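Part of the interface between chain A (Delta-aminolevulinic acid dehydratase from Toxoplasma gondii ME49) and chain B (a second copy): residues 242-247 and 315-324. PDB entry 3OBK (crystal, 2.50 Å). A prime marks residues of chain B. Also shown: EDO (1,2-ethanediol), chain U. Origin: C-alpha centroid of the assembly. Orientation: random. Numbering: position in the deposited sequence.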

# COMPACT_ATOMS: atom_id res chain seq x y z
N ASP A 242 -4.41 -18.58 -20.79
CA ASP A 242 -3.01 -18.90 -21.01
C ASP A 242 -2.33 -19.06 -19.66
O ASP A 242 -2.35 -18.14 -18.85
CB ASP A 242 -2.36 -17.72 -21.75
CG ASP A 242 -0.97 -18.05 -22.31
OD1 ASP A 242 -0.38 -19.07 -21.89
OD2 ASP A 242 -0.48 -17.27 -23.18
N PRO A 243 -1.71 -20.20 -19.41
CA PRO A 243 -0.91 -20.37 -18.21
C PRO A 243 0.24 -19.37 -18.05
O PRO A 243 0.80 -19.30 -16.99
CB PRO A 243 -0.32 -21.76 -18.37
CG PRO A 243 -1.16 -22.46 -19.33
CD PRO A 243 -1.72 -21.42 -20.24
N SER A 244 0.60 -18.62 -19.08
CA SER A 244 1.67 -17.67 -18.98
C SER A 244 1.30 -16.40 -18.21
O SER A 244 2.17 -15.57 -17.94
CB SER A 244 2.11 -17.24 -20.36
OG SER A 244 2.31 -18.32 -21.23
N ASN A 245 0.02 -16.25 -17.85
CA ASN A 245 -0.51 -14.97 -17.39
C ASN A 245 -1.04 -14.97 -15.96
O ASN A 245 -1.77 -15.87 -15.58
CB ASN A 245 -1.61 -14.55 -18.35
CG ASN A 245 -1.09 -14.34 -19.77
OD1 ASN A 245 0.12 -14.32 -19.99
ND2 ASN A 245 -2.00 -14.19 -20.73
N SER A 246 -0.68 -13.94 -15.19
CA SER A 246 -1.24 -13.75 -13.83
C SER A 246 -2.11 -12.53 -13.74
O SER A 246 -3.20 -12.59 -13.19
CB SER A 246 -0.14 -13.67 -12.74
OG SER A 246 0.88 -12.74 -13.11
N ARG A 247 -1.64 -11.41 -14.28
CA ARG A 247 -2.44 -10.17 -14.26
C ARG A 247 -3.87 -10.38 -14.79
O ARG A 247 -4.86 -9.87 -14.23
CB ARG A 247 -1.69 -9.07 -15.02
CG ARG A 247 -2.48 -7.81 -15.32
CD ARG A 247 -1.78 -6.96 -16.43
NE ARG A 247 -1.61 -7.76 -17.66
CZ ARG A 247 -0.85 -7.42 -18.70
NH1 ARG A 247 -0.76 -8.24 -19.76
NH2 ARG A 247 -0.17 -6.27 -18.69
N LEU B 315 6.11 -28.77 -19.73
CA LEU B 315 6.23 -27.41 -20.22
C LEU B 315 5.24 -26.44 -19.56
O LEU B 315 5.54 -25.25 -19.42
CB LEU B 315 6.08 -27.34 -21.73
CG LEU B 315 7.10 -28.10 -22.59
CD1 LEU B 315 6.78 -28.00 -24.08
CD2 LEU B 315 8.51 -27.64 -22.30
N GLU B 316 4.06 -26.93 -19.17
CA GLU B 316 3.12 -26.08 -18.43
C GLU B 316 3.68 -25.77 -17.01
O GLU B 316 3.53 -24.67 -16.47
CB GLU B 316 1.74 -26.77 -18.35
CG GLU B 316 0.68 -26.03 -17.55
CD GLU B 316 -0.71 -26.64 -17.63
OE1 GLU B 316 -0.96 -27.48 -18.51
OE2 GLU B 316 -1.57 -26.27 -16.81
N VAL B 317 4.34 -26.77 -16.43
CA VAL B 317 4.85 -26.69 -15.06
C VAL B 317 5.92 -25.64 -15.02
O VAL B 317 5.92 -24.76 -14.17
CB VAL B 317 5.41 -28.07 -14.67
CG1 VAL B 317 6.39 -27.96 -13.53
CG2 VAL B 317 4.26 -28.97 -14.33
N LEU B 318 6.80 -25.68 -16.01
CA LEU B 318 7.88 -24.72 -16.08
C LEU B 318 7.37 -23.29 -16.33
O LEU B 318 7.90 -22.35 -15.74
CB LEU B 318 8.91 -25.14 -17.12
CG LEU B 318 9.59 -26.47 -16.82
CD1 LEU B 318 10.59 -26.81 -17.93
CD2 LEU B 318 10.21 -26.44 -15.45
N LYS B 319 6.34 -23.14 -17.17
CA LYS B 319 5.73 -21.81 -17.37
C LYS B 319 5.13 -21.36 -16.02
O LYS B 319 5.33 -20.22 -15.60
CB LYS B 319 4.69 -21.85 -18.49
CG LYS B 319 4.02 -20.54 -18.89
CD LYS B 319 4.97 -19.48 -19.48
CE LYS B 319 5.54 -19.80 -20.87
NZ LYS B 319 4.47 -19.86 -21.90
N SER B 320 4.47 -22.27 -15.30
CA SER B 320 3.94 -21.92 -13.97
C SER B 320 5.03 -21.44 -12.99
O SER B 320 4.91 -20.39 -12.38
CB SER B 320 3.19 -23.11 -13.37
OG SER B 320 1.94 -23.26 -14.01
N PHE B 321 6.11 -22.18 -12.83
CA PHE B 321 7.18 -21.70 -11.94
C PHE B 321 7.55 -20.26 -12.30
O PHE B 321 7.78 -19.40 -11.46
CB PHE B 321 8.42 -22.60 -12.09
CG PHE B 321 8.38 -23.86 -11.24
CD1 PHE B 321 8.59 -23.79 -9.89
CD2 PHE B 321 8.22 -25.10 -11.83
CE1 PHE B 321 8.62 -24.91 -9.14
CE2 PHE B 321 8.25 -26.23 -11.08
CZ PHE B 321 8.44 -26.13 -9.72
N ARG B 322 7.58 -20.00 -13.59
CA ARG B 322 8.03 -18.70 -14.04
C ARG B 322 6.99 -17.55 -13.83
O ARG B 322 7.33 -16.44 -13.39
CB ARG B 322 8.43 -18.85 -15.46
CG ARG B 322 9.40 -17.87 -15.85
CD ARG B 322 10.77 -18.39 -16.34
NE ARG B 322 11.22 -17.20 -17.09
CZ ARG B 322 12.12 -16.31 -16.70
NH1 ARG B 322 12.89 -16.50 -15.63
NH2 ARG B 322 12.32 -15.26 -17.48
N ARG B 323 5.71 -17.85 -14.09
CA ARG B 323 4.60 -16.97 -13.73
C ARG B 323 4.55 -16.66 -12.24
O ARG B 323 4.29 -15.53 -11.87
CB ARG B 323 3.28 -17.60 -14.14
CG ARG B 323 2.10 -16.70 -13.99
CD ARG B 323 0.79 -17.48 -14.01
NE ARG B 323 0.79 -18.51 -12.98
CZ ARG B 323 0.73 -19.82 -13.21
NH1 ARG B 323 0.64 -20.30 -14.44
NH2 ARG B 323 0.76 -20.67 -12.19
N ALA B 324 4.74 -17.68 -11.40
CA ALA B 324 4.73 -17.53 -9.96
C ALA B 324 5.89 -16.68 -9.44
O ALA B 324 5.84 -16.20 -8.30
CB ALA B 324 4.78 -18.89 -9.30
C1 EDO U . 9.90 -12.56 -18.84
O1 EDO U . 9.56 -13.95 -18.86
C2 EDO U . 9.23 -11.87 -20.02
O2 EDO U . 9.92 -10.64 -20.25
O HOH W 1 3.46 -12.98 -13.71

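A short loop of chain A meets one side of a helix in chain B, and the polar contacts are made by side chains one helical turn apart. Lys319′ and Arg323′ both direct their CA-to-CB bonds toward the loop, and the backbone hydrogen bond from Arg323′ N to Lys319′ O (2.8 Å) fixes their spacing. The loop has a defined fold as well: Asp242 to Asn245 form a type I turn, closed by Asn245 N to Asp242 O at 3.2 Å. Proline suits the second position of such a turn because its ring already holds phi near the required value, here -58°.

Two direct hydrogen bonds cross the interface. In the first, Arg323′ NH1 donates to Pro243 O at 2.7 Å with an N-H...O angle of 152°. The carbonyl lies near the plane of the guanidinium, at its edge, where the N-H bonds point. Arg323′ NH1 also donates to Ser320′ OG (3.3 Å, 137°), a longer and more bent bond within the helix that helps hold the arginine in place. A long side chain with several donors is well fitted to reach a backbone carbonyl in this way.

In the second, Lys319′ NZ donates to Ser244 OG at 2.7 Å. The lysine is not extended: chi2, chi3 and chi4 are all p, so the chain curls to bring its ammonium to the hydroxyl. Ser244 points its CA-to-CB bond away overall, yet its m rotamer leaves OG within reach. Ser244 OG accepts from Lys319′ NZ and donates to Asp242 OD1 (2.9 Å), while Ser244 N donates to the same carboxylate oxygen, Asp242 OD1 (3.0 Å, 164°). Serine thus suits a place that needs a small group able to accept and donate at once, and Asp242 supports the contact without touching the helix.

Van der Waals contacts fill in around these bonds. Pro243 points toward the helix, and its CG lies 4.4 Å from Glu316′ CG, so the glutamate offers its aliphatic stem here while its carboxylate oxygens are bonded elsewhere in the structure. Arg323′ CG is 4.0 Å from Ser246 CB, and Arg323′ CD makes a van der Waals contact with the carbonyl Asn245 O at 3.4 Å. One arginine therefore combines packing with hydrogen bonding, and it has the largest area covered by the opposing stretch.

A water adds an indirect link. The water oxygen lies 2.7 Å from Ser246 OG, to which it is hydrogen-bonded, and the water donates to Arg323′ O at 3.3 Å.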